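Local atomic coordinates of beta-galactosidase (Marinomonas sp. ef1, PDB entry 6Y2K), a protein that hydrolyses terminal non-reducing beta-D-galactose residues from beta-galactosides, as a cold-active, hexameric GH42 enzyme. Residues M244-G256 against M415-Q427. Residues are numbered along the deposited sequence; the frame is centred on the assembly and turned at random.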
ATOM      1  N   MET A 244     -13.766 -38.349   6.057  1.00 15.79           N
ATOM      2  CA  MET A 244     -13.741 -37.064   5.357  1.00 15.90           C
ATOM      3  C   MET A 244     -12.482 -36.265   5.645  1.00 15.80           C
ATOM      4  O   MET A 244     -11.771 -36.527   6.616  1.00 15.73           O
ATOM      5  CB  MET A 244     -14.964 -36.242   5.746  1.00 16.02           C
ATOM      6  CG  MET A 244     -16.283 -36.885   5.347  1.00 16.15           C
ATOM      7  SD  MET A 244     -17.712 -36.040   6.035  1.00 16.02           S
ATOM      8  CE  MET A 244     -17.620 -36.529   7.755  1.00 16.23           C
ATOM      9  N   GLY A 245     -12.216 -35.292   4.777  1.00 15.61           N
ATOM     10  CA  GLY A 245     -11.178 -34.299   5.021  1.00 15.99           C
ATOM     11  C   GLY A 245     -11.653 -33.300   6.065  1.00 15.96           C
ATOM     12  O   GLY A 245     -12.810 -32.893   6.051  1.00 16.52           O
ATOM     13  N   PHE A 246     -10.775 -32.925   6.988  1.00 15.90           N
ATOM     14  CA  PHE A 246     -10.975 -31.742   7.843  1.00 16.06           C
ATOM     15  C   PHE A 246     -12.182 -31.953   8.746  1.00 16.25           C
ATOM     16  O   PHE A 246     -13.071 -31.102   8.837  1.00 17.15           O
ATOM     17  CB  PHE A 246     -11.080 -30.464   6.978  1.00 15.75           C
ATOM     18  CG  PHE A 246      -9.960 -30.341   5.990  1.00 15.67           C
ATOM     19  CD1 PHE A 246      -8.735 -29.809   6.381  1.00 15.62           C
ATOM     20  CD2 PHE A 246     -10.093 -30.834   4.696  1.00 15.74           C
ATOM     21  CE1 PHE A 246      -7.680 -29.729   5.489  1.00 15.83           C
ATOM     22  CE2 PHE A 246      -9.035 -30.776   3.808  1.00 16.27           C
ATOM     23  CZ  PHE A 246      -7.828 -30.212   4.202  1.00 16.08           C
ATOM     24  N   PHE A 247     -12.204 -33.120   9.392  1.00 16.18           N
ATOM     25  CA  PHE A 247     -13.335 -33.543  10.220  1.00 16.05           C
ATOM     26  C   PHE A 247     -12.852 -34.355  11.416  1.00 15.69           C
ATOM     27  O   PHE A 247     -12.245 -35.417  11.256  1.00 16.42           O
ATOM     28  CB  PHE A 247     -14.368 -34.347   9.418  1.00 16.32           C
ATOM     29  CG  PHE A 247     -15.656 -34.512  10.152  1.00 16.53           C
ATOM     30  CD1 PHE A 247     -16.610 -33.502  10.130  1.00 16.98           C
ATOM     31  CD2 PHE A 247     -15.870 -35.624  10.961  1.00 17.00           C
ATOM     32  CE1 PHE A 247     -17.780 -33.625  10.861  1.00 17.51           C
ATOM     33  CE2 PHE A 247     -17.036 -35.757  11.689  1.00 17.01           C
ATOM     34  CZ  PHE A 247     -17.991 -34.752  11.647  1.00 17.42           C
ATOM     35  N   THR A 248     -13.146 -33.869  12.616  1.00 15.38           N
ATOM     36  CA  THR A 248     -12.552 -34.412  13.832  1.00 15.29           C
ATOM     37  C   THR A 248     -13.531 -34.752  14.960  1.00 15.30           C
ATOM     38  O   THR A 248     -13.094 -35.065  16.069  1.00 14.95           O
ATOM     39  CB  THR A 248     -11.517 -33.414  14.367  1.00 15.19           C
ATOM     40  OG1 THR A 248     -12.148 -32.144  14.545  1.00 15.29           O
ATOM     41  CG2 THR A 248     -10.381 -33.268  13.393  1.00 14.99           C
ATOM     42  N   ALA A 249     -14.833 -34.739  14.678  1.00 15.10           N
ATOM     43  CA  ALA A 249     -15.846 -34.805  15.737  1.00 15.40           C
ATOM     44  C   ALA A 249     -16.050 -36.180  16.383  1.00 15.63           C
ATOM     45  O   ALA A 249     -16.651 -36.247  17.450  1.00 16.77           O
ATOM     46  CB  ALA A 249     -17.178 -34.270  15.229  1.00 15.81           C
ATOM     47  N   PHE A 250     -15.590 -37.262  15.744  1.00 15.11           N
ATOM     48  CA  PHE A 250     -15.519 -38.577  16.397  1.00 14.73           C
ATOM     49  C   PHE A 250     -14.117 -39.178  16.276  1.00 15.11           C
ATOM     50  O   PHE A 250     -13.303 -38.746  15.455  1.00 15.09           O
ATOM     51  CB  PHE A 250     -16.590 -39.543  15.869  1.00 14.52           C
ATOM     52  CG  PHE A 250     -16.373 -40.006  14.455  1.00 14.35           C
ATOM     53  CD1 PHE A 250     -16.898 -39.290  13.391  1.00 14.05           C
ATOM     54  CD2 PHE A 250     -15.677 -41.182  14.190  1.00 14.33           C
ATOM     55  CE1 PHE A 250     -16.705 -39.720  12.089  1.00 14.19           C
ATOM     56  CE2 PHE A 250     -15.483 -41.616  12.882  1.00 14.06           C
ATOM     57  CZ  PHE A 250     -16.006 -40.892  11.834  1.00 14.21           C
ATOM     58  N   ASP A 251     -13.841 -40.165  17.122  1.00 15.12           N
ATOM     59  CA  ASP A 251     -12.550 -40.852  17.133  1.00 15.23           C
ATOM     60  C   ASP A 251     -12.489 -41.865  15.990  1.00 15.22           C
ATOM     61  O   ASP A 251     -13.073 -42.955  16.085  1.00 14.88           O
ATOM     62  CB  ASP A 251     -12.344 -41.519  18.498  1.00 15.30           C
ATOM     63  CG  ASP A 251     -10.965 -42.137  18.669  1.00 15.50           C
ATOM     64  OD1 ASP A 251     -10.244 -42.337  17.671  1.00 15.35           O
ATOM     65  OD2 ASP A 251     -10.616 -42.434  19.836  1.00 15.44           O
ATOM     66  N   HIS A 252     -11.770 -41.501  14.923  1.00 14.82           N
ATOM     67  CA  HIS A 252     -11.674 -42.330  13.718  1.00 15.07           C
ATOM     68  C   HIS A 252     -10.777 -43.554  13.932  1.00 15.76           C
ATOM     69  O   HIS A 252     -10.946 -44.563  13.246  1.00 17.09           O
ATOM     70  CB  HIS A 252     -11.153 -41.529  12.524  1.00 14.83           C
ATOM     71  CG  HIS A 252     -12.064 -40.426  12.070  1.00 14.88           C
ATOM     72  ND1 HIS A 252     -12.561 -39.460  12.922  1.00 14.53           N
ATOM     73  CD2 HIS A 252     -12.551 -40.129  10.843  1.00 14.71           C
ATOM     74  CE1 HIS A 252     -13.318 -38.620  12.233  1.00 14.73           C
ATOM     75  NE2 HIS A 252     -13.325 -39.001  10.969  1.00 14.47           N
ATOM     76  N   HIS A 253      -9.818 -43.472  14.851  1.00 16.42           N
ATOM     77  CA  HIS A 253      -9.012 -44.645  15.209  1.00 17.32           C
ATOM     78  C   HIS A 253      -9.878 -45.719  15.882  1.00 17.55           C
ATOM     79  O   HIS A 253      -9.733 -46.913  15.595  1.00 17.15           O
ATOM     80  CB  HIS A 253      -7.852 -44.278  16.140  1.00 18.00           C
ATOM     81  CG  HIS A 253      -6.852 -43.348  15.529  1.00 18.66           C
ATOM     82  ND1 HIS A 253      -6.731 -42.029  15.910  1.00 19.32           N
ATOM     83  CD2 HIS A 253      -5.950 -43.536  14.538  1.00 18.68           C
ATOM     84  CE1 HIS A 253      -5.778 -41.458  15.200  1.00 18.46           C
ATOM     85  NE2 HIS A 253      -5.291 -42.348  14.357  1.00 19.08           N
ATOM     86  N   LYS A 254     -10.791 -45.284  16.750  1.00 17.65           N
ATOM     87  CA  LYS A 254     -11.628 -46.205  17.525  1.00 18.10           C
ATOM     88  C   LYS A 254     -12.671 -46.879  16.634  1.00 18.15           C
ATOM     89  O   LYS A 254     -12.850 -48.096  16.704  1.00 18.28           O
ATOM     90  CB  LYS A 254     -12.275 -45.497  18.721  1.00 18.58           C
ATOM     91  CG  LYS A 254     -12.864 -46.448  19.754  1.00 19.26           C
ATOM     92  CD  LYS A 254     -13.359 -45.703  20.981  1.00 19.78           C
ATOM     93  CE  LYS A 254     -13.895 -46.679  22.025  1.00 20.24           C
ATOM     94  NZ  LYS A 254     -14.425 -46.000  23.240  1.00 20.16           N
ATOM     95  N   VAL A 255     -13.330 -46.101  15.775  1.00 17.79           N
ATOM     96  CA  VAL A 255     -14.237 -46.672  14.761  1.00 18.07           C
ATOM     97  C   VAL A 255     -13.459 -47.650  13.870  1.00 18.19           C
ATOM     98  O   VAL A 255     -13.950 -48.733  13.560  1.00 18.44           O
ATOM     99  CB  VAL A 255     -14.923 -45.575  13.914  1.00 17.74           C
ATOM    100  CG1 VAL A 255     -15.667 -46.160  12.714  1.00 18.14           C
ATOM    101  CG2 VAL A 255     -15.885 -44.774  14.781  1.00 17.85           C
ATOM    102  N   GLY A 256     -12.237 -47.269  13.495  1.00 18.97           N
ATOM    103  CA  GLY A 256     -11.364 -48.092  12.663  1.00 19.29           C
ATOM    104  C   GLY A 256     -10.982 -49.455  13.218  1.00 19.57           C
ATOM    105  O   GLY A 256     -10.714 -50.365  12.431  1.00 19.27           O
ATOM    106  N   MET A 415       2.138 -37.911  15.818  1.00 16.05           N
ATOM    107  CA  MET A 415       1.059 -38.478  16.638  1.00 16.39           C
ATOM    108  C   MET A 415      -0.163 -37.557  16.670  1.00 16.50           C
ATOM    109  O   MET A 415      -0.084 -36.438  17.204  1.00 15.67           O
ATOM    110  CB  MET A 415       1.549 -38.731  18.067  1.00 16.87           C
ATOM    111  CG  MET A 415       0.530 -39.390  18.995  1.00 17.68           C
ATOM    112  SD  MET A 415       1.251 -39.870  20.579  1.00 18.13           S
ATOM    113  CE  MET A 415       2.185 -41.307  20.056  1.00 17.97           C
ATOM    114  N   PHE A 416      -1.278 -38.044  16.116  1.00 16.21           N
ATOM    115  CA  PHE A 416      -2.556 -37.337  16.108  1.00 16.26           C
ATOM    116  C   PHE A 416      -3.538 -38.046  17.044  1.00 16.34           C
ATOM    117  O   PHE A 416      -3.767 -39.248  16.907  1.00 16.34           O
ATOM    118  CB  PHE A 416      -3.132 -37.307  14.692  1.00 16.42           C
ATOM    119  CG  PHE A 416      -4.344 -36.430  14.552  1.00 16.49           C
ATOM    120  CD1 PHE A 416      -5.618 -36.933  14.803  1.00 16.65           C
ATOM    121  CD2 PHE A 416      -4.215 -35.091  14.200  1.00 16.69           C
ATOM    122  CE1 PHE A 416      -6.737 -36.129  14.685  1.00 16.44           C
ATOM    123  CE2 PHE A 416      -5.334 -34.276  14.091  1.00 16.71           C
ATOM    124  CZ  PHE A 416      -6.597 -34.797  14.331  1.00 16.60           C
ATOM    125  N   ASP A 417      -4.120 -37.286  17.971  1.00 16.04           N
ATOM    126  CA  ASP A 417      -5.008 -37.813  19.000  0.50 16.07           C
ATOM    127  C   ASP A 417      -6.334 -37.041  18.957  1.00 16.01           C
ATOM    128  O   ASP A 417      -6.360 -35.849  19.255  1.00 15.37           O
ATOM    129  CB  ASP A 417      -4.327 -37.664  20.367  0.50 16.43           C
ATOM    130  CG  ASP A 417      -5.000 -38.475  21.456  0.50 16.76           C
ATOM    131  OD1 ASP A 417      -4.636 -39.656  21.642  0.50 17.07           O
ATOM    132  OD2 ASP A 417      -5.877 -37.917  22.143  0.50 17.00           O
ATOM    133  N   TYR A 418      -7.427 -37.718  18.585  1.00 15.73           N
ATOM    134  CA  TYR A 418      -8.751 -37.074  18.562  1.00 15.95           C
ATOM    135  C   TYR A 418      -9.156 -36.506  19.932  1.00 15.88           C
ATOM    136  O   TYR A 418      -9.745 -35.428  20.011  1.00 15.71           O
ATOM    137  CB  TYR A 418      -9.824 -38.020  18.010  1.00 15.46           C
ATOM    138  CG  TYR A 418      -9.678 -38.242  16.526  1.00 15.20           C
ATOM    139  CD1 TYR A 418     -10.254 -37.362  15.608  1.00 15.19           C
ATOM    140  CD2 TYR A 418      -8.943 -39.318  16.032  1.00 15.10           C
ATOM    141  CE1 TYR A 418     -10.106 -37.554  14.240  1.00 15.09           C
ATOM    142  CE2 TYR A 418      -8.791 -39.518  14.665  1.00 15.11           C
ATOM    143  CZ  TYR A 418      -9.374 -38.630  13.775  1.00 14.91           C
ATOM    144  OH  TYR A 418      -9.216 -38.823  12.422  1.00 14.72           O
ATOM    145  N   ASP A 419      -8.798 -37.203  21.004  1.00 16.08           N
ATOM    146  CA  ASP A 419      -9.116 -36.720  22.340  1.00 16.66           C
ATOM    147  C   ASP A 419      -8.414 -35.394  22.640  1.00 16.48           C
ATOM    148  O   ASP A 419      -9.027 -34.491  23.214  1.00 16.56           O
ATOM    149  CB  ASP A 419      -8.798 -37.765  23.413  1.00 17.14           C
ATOM    150  CG  ASP A 419      -9.556 -37.522  24.691  1.00 17.61           C
ATOM    151  OD1 ASP A 419     -10.767 -37.833  24.714  1.00 18.13           O
ATOM    152  OD2 ASP A 419      -8.946 -37.013  25.662  1.00 18.04           O
ATOM    153  N   ALA A 420      -7.146 -35.275  22.238  1.00 16.38           N
ATOM    154  CA  ALA A 420      -6.401 -34.012  22.342  1.00 16.05           C
ATOM    155  C   ALA A 420      -7.057 -32.912  21.500  1.00 16.00           C
ATOM    156  O   ALA A 420      -7.208 -31.781  21.962  1.00 15.96           O
ATOM    157  CB  ALA A 420      -4.946 -34.196  21.918  1.00 16.24           C
ATOM    158  N   CYS A 421      -7.458 -33.260  20.280  1.00 15.45           N
ATOM    159  CA  CYS A 421      -8.181 -32.327  19.407  1.00 15.63           C
ATOM    160  C   CYS A 421      -9.421 -31.729  20.085  1.00 15.49           C
ATOM    161  O   CYS A 421      -9.616 -30.510  20.074  1.00 15.63           O
ATOM    162  CB  CYS A 421      -8.584 -33.018  18.102  1.00 15.90           C
ATOM    163  SG  CYS A 421      -9.172 -31.876  16.846  1.00 16.62           S
ATOM    164  N   TRP A 422     -10.230 -32.585  20.705  1.00 15.12           N
ATOM    165  CA  TRP A 422     -11.436 -32.151  21.424  1.00 15.18           C
ATOM    166  C   TRP A 422     -11.088 -31.236  22.604  1.00 15.29           C
ATOM    167  O   TRP A 422     -11.677 -30.162  22.757  1.00 15.27           O
ATOM    168  CB  TRP A 422     -12.253 -33.351  21.924  1.00 15.10           C
ATOM    169  CG  TRP A 422     -12.620 -34.345  20.855  1.00 15.02           C
ATOM    170  CD1 TRP A 422     -12.810 -34.088  19.529  1.00 14.98           C
ATOM    171  CD2 TRP A 422     -12.879 -35.745  21.033  1.00 15.00           C
ATOM    172  NE1 TRP A 422     -13.143 -35.247  18.865  1.00 15.40           N
ATOM    173  CE2 TRP A 422     -13.199 -36.275  19.765  1.00 15.10           C
ATOM    174  CE3 TRP A 422     -12.866 -36.601  22.138  1.00 15.03           C
ATOM    175  CZ2 TRP A 422     -13.517 -37.625  19.574  1.00 14.93           C
ATOM    176  CZ3 TRP A 422     -13.174 -37.950  21.949  1.00 15.14           C
ATOM    177  CH2 TRP A 422     -13.494 -38.445  20.671  1.00 15.11           C
ATOM    178  N   SER A 423     -10.120 -31.656  23.414  1.00 15.66           N
ATOM    179  CA  SER A 423      -9.651 -30.863  24.545  1.00 16.73           C
ATOM    180  C   SER A 423      -9.224 -29.452  24.114  1.00 16.84           C
ATOM    181  O   SER A 423      -9.730 -28.450  24.631  1.00 16.27           O
ATOM    182  CB  SER A 423      -8.494 -31.575  25.259  1.00 17.61           C
ATOM    183  OG  SER A 423      -7.910 -30.716  26.236  1.00 19.53           O
ATOM    184  N   LEU A 424      -8.334 -29.390  23.128  1.00 16.75           N
ATOM    185  CA  LEU A 424      -7.793 -28.119  22.649  1.00 17.37           C
ATOM    186  C   LEU A 424      -8.825 -27.239  21.911  1.00 16.47           C
ATOM    187  O   LEU A 424      -8.735 -26.017  21.958  1.00 16.46           O
ATOM    188  CB  LEU A 424      -6.558 -28.381  21.775  1.00 18.17           C
ATOM    189  CG  LEU A 424      -5.399 -29.047  22.540  1.00 19.26           C
ATOM    190  CD1 LEU A 424      -4.462 -29.772  21.593  1.00 19.61           C
ATOM    191  CD2 LEU A 424      -4.614 -28.038  23.342  1.00 19.66           C
ATOM    192  N   ASP A 425      -9.784 -27.850  21.219  1.00 16.18           N
ATOM    193  CA  ASP A 425     -10.883 -27.093  20.592  1.00 16.46           C
ATOM    194  C   ASP A 425     -11.861 -26.526  21.629  1.00 16.13           C
ATOM    195  O   ASP A 425     -12.492 -25.495  21.392  1.00 15.74           O
ATOM    196  CB  ASP A 425     -11.680 -27.975  19.615  1.00 16.68           C
ATOM    197  CG  ASP A 425     -10.958 -28.230  18.300  1.00 17.02           C
ATOM    198  OD1 ASP A 425      -9.911 -27.593  18.006  1.00 16.80           O
ATOM    199  OD2 ASP A 425     -11.479 -29.080  17.542  1.00 16.66           O
ATOM    200  N   ILE A 426     -12.012 -27.224  22.753  1.00 16.31           N
ATOM    201  CA  ILE A 426     -12.947 -26.812  23.812  1.00 16.91           C
ATOM    202  C   ILE A 426     -12.468 -25.511  24.472  1.00 17.14           C
ATOM    203  O   ILE A 426     -13.276 -24.602  24.701  1.00 17.14           O
ATOM    204  CB  ILE A 426     -13.224 -27.979  24.809  1.00 16.76           C
ATOM    205  CG1 ILE A 426     -14.263 -28.934  24.196  1.00 17.28           C
ATOM    206  CG2 ILE A 426     -13.726 -27.482  26.161  1.00 16.67           C
ATOM    207  CD1 ILE A 426     -14.345 -30.305  24.859  1.00 17.54           C
ATOM    208  N   GLN A 427     -11.168 -25.427  24.765  1.00 17.27           N
ATOM    209  CA  GLN A 427     -10.545 -24.171  25.234  1.00 17.37           C
ATOM    210  C   GLN A 427      -9.240 -23.934  24.471  1.00 17.06           C
ATOM    211  O   GLN A 427      -8.163 -24.358  24.915  1.00 16.86           O
ATOM    212  CB  GLN A 427     -10.285 -24.186  26.747  1.00 17.64           C
ATOM    213  CG  GLN A 427     -11.551 -24.146  27.593  1.00 18.54           C
ATOM    214  CD  GLN A 427     -11.293 -23.759  29.045  1.00 18.71           C
ATOM    215  OE1 GLN A 427     -10.189 -23.962  29.574  1.00 20.22           O
ATOM    216  NE2 GLN A 427     -12.311 -23.192  29.701  1.00 17.92           N
TER
HETATM  217  O   HOH W   1     -10.278 -37.094  10.705  1.00 14.62           O
HETATM  218  O   HOH W   2     -10.720 -29.759  14.979  1.00 24.90           O
HETATM  219  O   HOH W   3      -7.016 -40.664  18.388  1.00 22.34           O
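Trp422 NE1 donates to Thr248 O over 2.8 Å, in the carbonyl plane and nearly in that of the indole, the one direct hydrogen bond to cross, while the six-membered ring runs edge-on to Asp251 N. Three waters extend the polar link. One joins Tyr418 OH (2.7 Å) to Phe247 O, another Thr248 OG1 to Asp425 OD2, and the third His253 ND1 to Tyr418 N, at the helix start.

Aromatic packing centres on Tyr418, one turn before Trp422 on helix 418-426. CG anti to the carbonyl carbon (chi1 -71°) directs its ring to the 250-252 backbone, with His252 N and Phe250 O over one face and Phe416 CE1 over the other. The His252 ring lies almost parallel but slid aside, centroids 4.8 Å apart; His253 ND1 sits at the edge of the Tyr418 ring. A leucine here would probably leave the first water without its hydroxyl partner and deprive His252 and His253 of the phenol ring they pack against. Small Thr248 fits its CB against Cys421 SG (3.7 Å).

The contact joins the loop after TIM-barrel strand 238-244 to the trimerisation domain's helix following strand 412-415, with side chains packing on helices 205-233, 294-305 and 435-448.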